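Peroxiredoxin (PDB 6TSB) is a bifunctional spore-coat protein whose family 18 glycoside hydrolase domain, the part in this chain, hydrolyses chitin, and whose peroxiredoxin part probably reduces peroxides. Local coordinates at residues L204-E213 with L232-V241; A311-L322 with G349-L360. One frame throughout, in Å; residues are numbered along the deposited sequence.

Contact 1 (L204-E213 with L232-V241)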
loop_
_atom_site.group_PDB
_atom_site.type_symbol
_atom_site.label_atom_id
_atom_site.label_comp_id
_atom_site.label_asym_id
_atom_site.label_seq_id
_atom_site.Cartn_x
_atom_site.Cartn_y
_atom_site.Cartn_z
ATOM N N LEU A 204 -0.716 28.620 -4.030
ATOM C CA LEU A 204 -2.029 28.012 -3.755
ATOM C C LEU A 204 -1.877 27.114 -2.536
ATOM O O LEU A 204 -1.247 26.065 -2.653
ATOM C CB LEU A 204 -2.528 27.258 -4.999
ATOM C CG LEU A 204 -3.691 26.294 -4.760
ATOM C CD1 LEU A 204 -4.860 26.983 -4.097
ATOM C CD2 LEU A 204 -4.125 25.648 -6.065
ATOM N N MET A 205 -2.527 27.481 -1.448
ATOM C CA MET A 205 -2.538 26.706 -0.181
ATOM C C MET A 205 -3.645 25.660 -0.248
ATOM O O MET A 205 -4.695 25.806 0.404
ATOM C CB MET A 205 -2.692 27.630 1.024
ATOM C CG MET A 205 -1.435 28.512 1.175
ATOM S SD MET A 205 -1.401 29.533 2.662
ATOM C CE MET A 205 -3.005 30.346 2.546
ATOM N N SER A 206 -3.369 24.627 -1.033
ATOM C CA SER A 206 -4.316 23.552 -1.401
ATOM C C SER A 206 -4.263 22.494 -0.314
ATOM O O SER A 206 -3.889 21.369 -0.642
ATOM C CB SER A 206 -3.978 23.015 -2.773
ATOM O OG SER A 206 -2.603 23.192 -3.095
ATOM N N TYR A 207 -4.568 22.879 0.933
ATOM C CA TYR A 207 -4.562 21.996 2.129
ATOM C C TYR A 207 -5.407 22.643 3.216
ATOM O O TYR A 207 -6.038 23.664 2.942
ATOM C CB TYR A 207 -3.142 21.682 2.606
ATOM C CG TYR A 207 -2.202 22.855 2.684
ATOM C CD1 TYR A 207 -2.223 23.732 3.762
ATOM C CD2 TYR A 207 -1.275 23.084 1.674
ATOM C CE1 TYR A 207 -1.345 24.804 3.834
ATOM C CE2 TYR A 207 -0.410 24.161 1.729
ATOM C CZ TYR A 207 -0.451 25.026 2.804
ATOM O OH TYR A 207 0.391 26.090 2.817
ATOM N N ASP A 208 -5.500 21.999 4.372
ATOM C CA ASP A 208 -6.328 22.450 5.522
ATOM C C ASP A 208 -7.817 22.501 5.163
ATOM O O ASP A 208 -8.551 23.181 5.894
ATOM C CB ASP A 208 -5.861 23.810 6.042
ATOM C CG ASP A 208 -4.654 23.731 6.957
ATOM O OD1 ASP A 208 -4.474 22.679 7.603
ATOM O OD2 ASP A 208 -3.903 24.730 7.020
ATOM N N PHE A 209 -8.287 21.773 4.148
ATOM C CA PHE A 209 -9.729 21.763 3.774
ATOM C C PHE A 209 -10.591 21.514 5.025
ATOM O O PHE A 209 -11.698 22.104 5.081
ATOM C CB PHE A 209 -10.014 20.776 2.630
ATOM C CG PHE A 209 -9.270 21.032 1.329
ATOM C CD1 PHE A 209 -8.659 22.249 1.062
ATOM C CD2 PHE A 209 -9.166 20.042 0.369
ATOM C CE1 PHE A 209 -7.990 22.468 -0.135
ATOM C CE2 PHE A 209 -8.482 20.254 -0.822
ATOM C CZ PHE A 209 -7.899 21.472 -1.077
ATOM N N THR A 210 -10.116 20.743 6.019
ATOM C CA THR A 210 -10.915 20.345 7.223
ATOM C C THR A 210 -10.554 21.132 8.492
ATOM O O THR A 210 -11.102 20.784 9.554
ATOM C CB THR A 210 -10.759 18.856 7.543
ATOM O OG1 THR A 210 -9.361 18.575 7.620
ATOM C CG2 THR A 210 -11.437 17.975 6.520
ATOM N N ALA A 211 -9.713 22.161 8.391
ATOM C CA ALA A 211 -9.254 23.023 9.511
ATOM C C ALA A 211 -10.418 23.718 10.247
ATOM O O ALA A 211 -10.215 24.099 11.411
ATOM C CB ALA A 211 -8.267 24.035 8.986
ATOM N N GLY A 212 -11.586 23.896 9.625
ATOM C CA GLY A 212 -12.749 24.542 10.272
ATOM C C GLY A 212 -13.866 23.580 10.678
ATOM O O GLY A 212 -14.905 24.086 11.144
ATOM N N GLU A 213 -13.678 22.256 10.552
ATOM C CA GLU A 213 -14.736 21.222 10.772
ATOM C C GLU A 213 -14.412 20.354 11.998
ATOM O O GLU A 213 -13.219 20.038 12.190
ATOM C CB GLU A 213 -14.858 20.327 9.536
ATOM C CG GLU A 213 -15.088 21.085 8.237
ATOM C CD GLU A 213 -16.300 21.997 8.246
ATOM O OE1 GLU A 213 -17.346 21.582 8.783
ATOM O OE2 GLU A 213 -16.181 23.131 7.744
ATOM N N LEU A 232 -14.782 17.105 1.606
ATOM C CA LEU A 232 -15.832 18.141 1.797
ATOM C C LEU A 232 -16.473 18.468 0.452
ATOM O O LEU A 232 -15.753 18.683 -0.520
ATOM C CB LEU A 232 -15.187 19.383 2.416
ATOM C CG LEU A 232 -14.767 19.223 3.874
ATOM C CD1 LEU A 232 -14.106 20.494 4.383
ATOM C CD2 LEU A 232 -15.964 18.846 4.738
ATOM N N PRO A 233 -17.825 18.502 0.336
ATOM C CA PRO A 233 -18.455 18.961 -0.902
ATOM C C PRO A 233 -17.922 20.371 -1.231
ATOM O O PRO A 233 -17.970 21.251 -0.348
ATOM C CB PRO A 233 -19.975 18.902 -0.643
ATOM C CG PRO A 233 -20.130 18.652 0.856
ATOM C CD PRO A 233 -18.806 18.111 1.365
ATOM N N GLY A 234 -17.358 20.528 -2.440
ATOM C CA GLY A 234 -16.759 21.786 -2.941
ATOM C C GLY A 234 -15.232 21.761 -2.975
ATOM O O GLY A 234 -14.649 22.117 -4.025
ATOM N N TYR A 235 -14.594 21.360 -1.868
ATOM C CA TYR A 235 -13.134 21.505 -1.630
ATOM C C TYR A 235 -12.363 20.367 -2.302
ATOM O O TYR A 235 -12.529 19.190 -1.944
ATOM C CB TYR A 235 -12.830 21.589 -0.134
ATOM C CG TYR A 235 -13.286 22.879 0.496
ATOM C CD1 TYR A 235 -14.597 23.047 0.916
ATOM C CD2 TYR A 235 -12.411 23.942 0.645
ATOM C CE1 TYR A 235 -15.021 24.235 1.486
ATOM C CE2 TYR A 235 -12.820 25.136 1.211
ATOM C CZ TYR A 235 -14.131 25.284 1.628
ATOM O OH TYR A 235 -14.533 26.464 2.180
ATOM N N SER A 236 -11.501 20.747 -3.238
ATOM C CA SER A 236 -10.536 19.863 -3.927
ATOM C C SER A 236 -9.404 20.702 -4.546
ATOM O O SER A 236 -9.672 21.862 -5.001
ATOM C CB SER A 236 -11.262 19.053 -4.969
ATOM O OG SER A 236 -11.069 19.623 -6.252
ATOM N N VAL A 237 -8.189 20.161 -4.632
ATOM C CA VAL A 237 -7.042 20.924 -5.213
ATOM C C VAL A 237 -7.429 21.355 -6.628
ATOM O O VAL A 237 -7.281 22.543 -6.926
ATOM C CB VAL A 237 -5.722 20.131 -5.220
ATOM C CG1 VAL A 237 -4.633 20.858 -5.977
ATOM C CG2 VAL A 237 -5.270 19.764 -3.804
ATOM N N ASP A 238 -7.921 20.418 -7.445
ATOM C CA ASP A 238 -8.191 20.601 -8.899
ATOM C C ASP A 238 -9.173 21.758 -9.106
ATOM O O ASP A 238 -8.931 22.576 -10.004
ATOM C CB ASP A 238 -8.738 19.311 -9.531
ATOM C CG ASP A 238 -9.326 19.435 -10.935
ATOM O OD1 ASP A 238 -8.563 19.696 -11.922
ATOM O OD2 ASP A 238 -10.538 19.268 -11.031
ATOM N N ALA A 239 -10.263 21.786 -8.348
ATOM C CA ALA A 239 -11.275 22.865 -8.407
ATOM C C ALA A 239 -10.647 24.229 -8.023
ATOM O O ALA A 239 -11.132 25.268 -8.532
ATOM C CB ALA A 239 -12.452 22.504 -7.528
ATOM N N MET A 240 -9.617 24.257 -7.158
ATOM C CA MET A 240 -8.951 25.523 -6.736
ATOM C C MET A 240 -8.049 25.992 -7.857
ATOM O O MET A 240 -8.084 27.203 -8.190
ATOM C CB MET A 240 -8.137 25.359 -5.455
ATOM C CG MET A 240 -9.027 25.329 -4.264
ATOM S SD MET A 240 -8.109 25.531 -2.729
ATOM C CE MET A 240 -9.494 25.355 -1.611
ATOM N N VAL A 241 -7.352 25.066 -8.502
ATOM C CA VAL A 241 -6.515 25.433 -9.678
ATOM C C VAL A 241 -7.406 25.941 -10.824
ATOM O O VAL A 241 -7.038 26.930 -11.470
ATOM C CB VAL A 241 -5.665 24.254 -10.132
ATOM C CG1 VAL A 241 -4.764 24.668 -11.278
ATOM C CG2 VAL A 241 -4.873 23.686 -8.971
#
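F209 pushes its ring into the bend between L232 and the start of helix 237-246. Y235 CB sits over one ring face, 4.3 Å from the centroid of the F209 ring, a CH-pi contact; the tyrosine ring lies oblique, its plane turned 45° from that of F209. At the ring edge, V237 N comes within 3.8 Å of F209 CZ. M240 arrives from the opposite direction, its chain extended beyond CG, and brings its methyl CE to 3.6 Å from F209 CE1. Its sulfur makes an oblique Met-aromatic contact with the same ring. With CG anti to the backbone N (chi1 165°), L204 directs its two methyls at the helix, CD1 to M240 SD at 3.8 Å and CD2 to V241 CG2. Between F209 and L204, S206 CB packs against V237 CG2 at 3.6 Å, while S206 OG bonds to G257 O. On the far side of F209, the methyl CD1 of L232 presses on F209 O, 3.0 Å away, a tight contact off the carbonyl plane, and touches E213 CG.

A second shell fixes the backbones: S236 N-caps the helix, its OG accepting from A239 N (3.1 Å), and N224 ND2 holds Y235 O. The contact folds the end of strand 201-204 and the loop after it onto the start of helix 237-246, within the beta-alpha-beta crossover that leads to the adjacent parallel strand 254-264 of the barrel.

Contact 2 (A311-L322 with G349-L360)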
loop_
_atom_site.group_PDB
_atom_site.type_symbol
_atom_site.label_atom_id
_atom_site.label_comp_id
_atom_site.label_asym_id
_atom_site.label_seq_id
_atom_site.Cartn_x
_atom_site.Cartn_y
_atom_site.Cartn_z
ATOM N N ALA A 311 -4.083 -9.421 1.381
ATOM C CA ALA A 311 -5.445 -9.449 0.803
ATOM C C ALA A 311 -5.394 -9.314 -0.734
ATOM O O ALA A 311 -6.286 -9.875 -1.448
ATOM C CB ALA A 311 -6.242 -8.343 1.424
ATOM N N LEU A 312 -4.422 -8.537 -1.215
ATOM C CA LEU A 312 -4.222 -8.228 -2.651
ATOM C C LEU A 312 -3.667 -9.475 -3.364
ATOM O O LEU A 312 -4.302 -9.914 -4.340
ATOM C CB LEU A 312 -3.273 -7.037 -2.812
ATOM C CG LEU A 312 -2.917 -6.710 -4.262
ATOM C CD1 LEU A 312 -4.177 -6.308 -5.035
ATOM C CD2 LEU A 312 -1.817 -5.646 -4.355
ATOM N N SER A 313 -2.525 -10.023 -2.928
ATOM C CA SER A 313 -1.953 -11.250 -3.551
ATOM C C SER A 313 -2.922 -12.443 -3.394
ATOM O O SER A 313 -2.919 -13.283 -4.306
ATOM C CB SER A 313 -0.547 -11.535 -3.084
ATOM O OG SER A 313 -0.547 -12.041 -1.762
ATOM N N ILE A 314 -3.832 -12.471 -2.410
ATOM C CA ILE A 314 -4.889 -13.540 -2.330
ATOM C C ILE A 314 -6.010 -13.267 -3.330
ATOM O O ILE A 314 -6.591 -14.251 -3.890
ATOM C CB ILE A 314 -5.483 -13.682 -0.916
ATOM C CG1 ILE A 314 -4.437 -14.189 0.078
ATOM C CG2 ILE A 314 -6.733 -14.557 -0.924
ATOM C CD1 ILE A 314 -4.857 -14.054 1.512
ATOM N N PHE A 315 -6.376 -12.000 -3.516
ATOM C CA PHE A 315 -7.363 -11.619 -4.560
ATOM C C PHE A 315 -6.833 -12.032 -5.951
ATOM O O PHE A 315 -7.565 -12.662 -6.717
ATOM C CB PHE A 315 -7.649 -10.122 -4.486
ATOM C CG PHE A 315 -8.378 -9.599 -5.692
ATOM C CD1 PHE A 315 -9.745 -9.777 -5.819
ATOM C CD2 PHE A 315 -7.681 -8.938 -6.698
ATOM C CE1 PHE A 315 -10.415 -9.299 -6.934
ATOM C CE2 PHE A 315 -8.347 -8.457 -7.812
ATOM C CZ PHE A 315 -9.711 -8.639 -7.929
ATOM N N LEU A 316 -5.555 -11.753 -6.220
ATOM C CA LEU A 316 -4.853 -12.046 -7.495
ATOM C C LEU A 316 -4.717 -13.572 -7.704
ATOM O O LEU A 316 -5.077 -14.040 -8.820
ATOM C CB LEU A 316 -3.506 -11.313 -7.473
ATOM C CG LEU A 316 -3.608 -9.784 -7.556
ATOM C CD1 LEU A 316 -2.230 -9.158 -7.719
ATOM C CD2 LEU A 316 -4.526 -9.356 -8.697
ATOM N N LYS A 317 -4.287 -14.322 -6.674
ATOM C CA LYS A 317 -4.257 -15.816 -6.698
ATOM C C LYS A 317 -5.664 -16.370 -6.949
ATOM O O LYS A 317 -5.761 -17.255 -7.808
ATOM C CB LYS A 317 -3.600 -16.367 -5.430
ATOM C CG LYS A 317 -2.094 -16.489 -5.591
ATOM C CD LYS A 317 -1.276 -16.523 -4.310
ATOM C CE LYS A 317 0.181 -16.273 -4.633
ATOM N NZ LYS A 317 1.073 -16.713 -3.549
ATOM N N THR A 318 -6.710 -15.880 -6.272
ATOM C CA THR A 318 -8.085 -16.410 -6.446
ATOM C C THR A 318 -8.622 -16.024 -7.833
ATOM O O THR A 318 -9.492 -16.772 -8.377
ATOM C CB THR A 318 -9.035 -15.939 -5.328
ATOM O OG1 THR A 318 -8.952 -14.522 -5.138
ATOM C CG2 THR A 318 -8.767 -16.643 -4.008
ATOM N N GLN A 319 -8.164 -14.891 -8.389
ATOM C CA GLN A 319 -8.459 -14.512 -9.804
ATOM C C GLN A 319 -7.890 -15.600 -10.727
ATOM O O GLN A 319 -8.644 -16.128 -11.564
ATOM C CB GLN A 319 -7.885 -13.138 -10.195
ATOM C CG GLN A 319 -8.674 -11.939 -9.664
ATOM C CD GLN A 319 -10.089 -11.914 -10.187
ATOM O OE1 GLN A 319 -11.030 -12.266 -9.475
ATOM N NE2 GLN A 319 -10.245 -11.547 -11.454
ATOM N N TYR A 320 -6.606 -15.914 -10.564
ATOM C CA TYR A 320 -5.869 -16.929 -11.352
ATOM C C TYR A 320 -6.669 -18.232 -11.330
ATOM O O TYR A 320 -6.765 -18.884 -12.362
ATOM C CB TYR A 320 -4.435 -17.056 -10.839
ATOM C CG TYR A 320 -3.538 -17.926 -11.676
ATOM C CD1 TYR A 320 -3.608 -19.316 -11.627
ATOM C CD2 TYR A 320 -2.583 -17.352 -12.515
ATOM C CE1 TYR A 320 -2.758 -20.105 -12.395
ATOM C CE2 TYR A 320 -1.722 -18.130 -13.282
ATOM C CZ TYR A 320 -1.803 -19.511 -13.219
ATOM O OH TYR A 320 -0.944 -20.244 -13.996
ATOM N N VAL A 321 -7.255 -18.579 -10.187
ATOM C CA VAL A 321 -8.020 -19.842 -10.028
ATOM C C VAL A 321 -9.210 -19.779 -10.987
ATOM O O VAL A 321 -9.559 -20.796 -11.649
ATOM C CB VAL A 321 -8.442 -20.070 -8.553
ATOM C CG1 VAL A 321 -9.623 -21.022 -8.414
ATOM C CG2 VAL A 321 -7.282 -20.575 -7.708
ATOM N N LEU A 322 -9.868 -18.636 -11.012
ATOM C CA LEU A 322 -11.152 -18.487 -11.731
ATOM C C LEU A 322 -10.858 -18.308 -13.228
ATOM O O LEU A 322 -11.605 -18.830 -14.027
ATOM C CB LEU A 322 -11.887 -17.287 -11.130
ATOM C CG LEU A 322 -12.425 -17.499 -9.712
ATOM C CD1 LEU A 322 -12.559 -16.162 -9.002
ATOM C CD2 LEU A 322 -13.764 -18.243 -9.747
ATOM N N GLY A 349 -12.667 -14.161 -2.318
ATOM C CA GLY A 349 -11.865 -14.192 -3.560
ATOM C C GLY A 349 -12.433 -15.145 -4.600
ATOM O O GLY A 349 -12.435 -14.763 -5.809
ATOM N N ILE A 350 -12.897 -16.307 -4.133
ATOM C CA ILE A 350 -13.576 -17.384 -4.910
ATOM C C ILE A 350 -15.083 -17.139 -5.004
ATOM O O ILE A 350 -15.625 -17.405 -6.083
ATOM C CB ILE A 350 -13.314 -18.778 -4.281
ATOM C CG1 ILE A 350 -11.830 -19.146 -4.300
ATOM C CG2 ILE A 350 -14.167 -19.848 -4.943
ATOM C CD1 ILE A 350 -11.197 -19.111 -5.670
ATOM N N ASN A 351 -15.774 -16.755 -3.927
ATOM C CA ASN A 351 -17.273 -16.835 -3.894
ATOM C C ASN A 351 -17.951 -15.513 -4.306
ATOM O O ASN A 351 -19.119 -15.578 -4.791
ATOM C CB ASN A 351 -17.774 -17.320 -2.528
ATOM C CG ASN A 351 -17.429 -18.775 -2.314
ATOM O OD1 ASN A 351 -16.463 -19.092 -1.618
ATOM N ND2 ASN A 351 -18.154 -19.661 -2.977
ATOM N N ASP A 352 -17.306 -14.359 -4.097
ATOM C CA ASP A 352 -17.911 -13.025 -4.394
ATOM C C ASP A 352 -16.786 -12.039 -4.691
ATOM O O ASP A 352 -16.548 -11.079 -3.963
ATOM C CB ASP A 352 -18.825 -12.567 -3.257
ATOM C CG ASP A 352 -20.186 -12.108 -3.749
ATOM O OD1 ASP A 352 -20.221 -11.177 -4.589
ATOM O OD2 ASP A 352 -21.196 -12.716 -3.323
ATOM N N PRO A 353 -16.045 -12.246 -5.798
ATOM C CA PRO A 353 -14.829 -11.472 -6.044
ATOM C C PRO A 353 -15.110 -9.971 -6.258
ATOM O O PRO A 353 -14.195 -9.187 -6.102
ATOM C CB PRO A 353 -14.185 -12.114 -7.288
ATOM C CG PRO A 353 -15.056 -13.320 -7.640
ATOM C CD PRO A 353 -16.358 -13.197 -6.873
ATOM N N GLU A 354 -16.350 -9.605 -6.596
ATOM C CA GLU A 354 -16.768 -8.183 -6.735
ATOM C C GLU A 354 -16.646 -7.494 -5.378
ATOM O O GLU A 354 -16.066 -6.392 -5.336
ATOM C CB GLU A 354 -18.197 -8.074 -7.264
ATOM C CG GLU A 354 -18.265 -8.066 -8.784
ATOM C CD GLU A 354 -19.670 -8.230 -9.334
ATOM O OE1 GLU A 354 -20.277 -9.287 -9.082
ATOM O OE2 GLU A 354 -20.160 -7.290 -9.987
ATOM N N VAL A 355 -17.121 -8.149 -4.311
ATOM C CA VAL A 355 -17.142 -7.577 -2.929
ATOM C C VAL A 355 -15.702 -7.300 -2.458
ATOM O O VAL A 355 -15.454 -6.248 -1.814
ATOM C CB VAL A 355 -17.928 -8.492 -1.971
ATOM C CG1 VAL A 355 -17.887 -7.990 -0.530
ATOM C CG2 VAL A 355 -19.371 -8.662 -2.449
ATOM N N LEU A 356 -14.769 -8.182 -2.804
ATOM C CA LEU A 356 -13.376 -8.136 -2.295
ATOM C C LEU A 356 -12.606 -7.057 -3.063
ATOM O O LEU A 356 -11.820 -6.336 -2.416
ATOM C CB LEU A 356 -12.750 -9.524 -2.457
ATOM C CG LEU A 356 -11.232 -9.605 -2.315
ATOM C CD1 LEU A 356 -10.766 -9.102 -0.954
ATOM C CD2 LEU A 356 -10.751 -11.034 -2.532
ATOM N N LYS A 357 -12.815 -6.964 -4.386
ATOM C CA LYS A 357 -12.294 -5.856 -5.238
ATOM C C LYS A 357 -12.721 -4.495 -4.662
ATOM O O LYS A 357 -11.828 -3.670 -4.477
ATOM C CB LYS A 357 -12.760 -5.968 -6.695
ATOM C CG LYS A 357 -12.172 -4.924 -7.651
ATOM C CD LYS A 357 -10.670 -5.071 -7.916
ATOM C CE LYS A 357 -10.073 -3.936 -8.729
ATOM N NZ LYS A 357 -10.073 -4.207 -10.188
ATOM N N GLU A 358 -14.021 -4.261 -4.414
ATOM C CA GLU A 358 -14.540 -3.019 -3.759
ATOM C C GLU A 358 -13.757 -2.721 -2.471
ATOM O O GLU A 358 -13.308 -1.574 -2.312
ATOM C CB GLU A 358 -16.030 -3.127 -3.437
ATOM C CG GLU A 358 -16.894 -2.261 -4.335
ATOM C CD GLU A 358 -18.369 -2.625 -4.355
ATOM O OE1 GLU A 358 -18.805 -3.431 -3.495
ATOM O OE2 GLU A 358 -19.081 -2.109 -5.241
ATOM N N GLU A 359 -13.589 -3.720 -1.599
ATOM C CA GLU A 359 -12.781 -3.630 -0.346
ATOM C C GLU A 359 -11.373 -3.082 -0.633
ATOM O O GLU A 359 -10.928 -2.163 0.083
ATOM C CB GLU A 359 -12.679 -5.011 0.291
ATOM C CG GLU A 359 -12.819 -5.001 1.798
ATOM C CD GLU A 359 -13.414 -6.294 2.330
ATOM O OE1 GLU A 359 -14.578 -6.599 1.989
ATOM O OE2 GLU A 359 -12.700 -7.001 3.050
ATOM N N LEU A 360 -10.683 -3.625 -1.640
ATOM C CA LEU A 360 -9.242 -3.354 -1.894
ATOM C C LEU A 360 -9.065 -2.046 -2.689
ATOM O O LEU A 360 -7.915 -1.521 -2.702
ATOM C CB LEU A 360 -8.610 -4.537 -2.648
ATOM C CG LEU A 360 -8.665 -5.930 -1.996
ATOM C CD1 LEU A 360 -8.040 -6.969 -2.913
ATOM C CD2 LEU A 360 -7.974 -5.986 -0.644
HETATM O O HOH W 1 -10.268 -13.083 -6.717
#
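G349 O and T318 OG1 share a bridging water, 2.9 Å from G349 O; the leg to T318 OG1 is modelled doubtfully short. The hydroxyl lies between the backbone N and the carbonyl carbon (chi1 50°), turned back along its own helix, where I314 O is 2.7 Å from T318 OG1. G349 has no side chain, which lets the helices close to 5.2 Å between T318 CA and G349 CA and puts T318 OG1 against G349 CA. The T318 methyl CG2 faces I350 CD1, which V321 CG1 touches as well.

Farther along, helix 353-360 runs back against helix 311-322, the axes 150° apart in direction and 10.8 Å apart at their closest. Between them F315 is a knob in a hole formed by P353, L356, K357 and L360. Its ring edge takes L356 CD2, 3.7 Å from F315 CD1, while the K357 chain, bent at chi2, lays CD 3.7 Å from F315 CZ. One ring face is lined by Q319 CG of the same helix. L360 closes the far end with both branches: CD1 lies 3.5 Å from F315 CB, and CD2 touches A311 CB. At the other end L322 CD1 packs on P353 CG, 4.0 Å away.

Helix 341-351 flanks this pair, its T345 touching A311 and I314. F367 of the second subunit packs on L312 and makes a cation-pi contact with K357.

From the N terminus, the chain first builds most of the barrel; contact 1 then closes the loop between strand 201-204 and helix 237-246. After strand 254-264 and the three-stranded antiparallel sheet, the chain reaches contact 2, which closes a loop holding strand 328-332 and most of helix 341-351. The two contacts follow in series, neither nested nor crossed, with nearest atoms about 19 Å apart within one chain. The dimer brings such regions together: D238 bonds to Y320 of the second subunit, whose F330 and W332 pack on M205 and Y207. This is consistent with a domain-swapped dimer, each subunit's C-terminal part completing its partner's barrel.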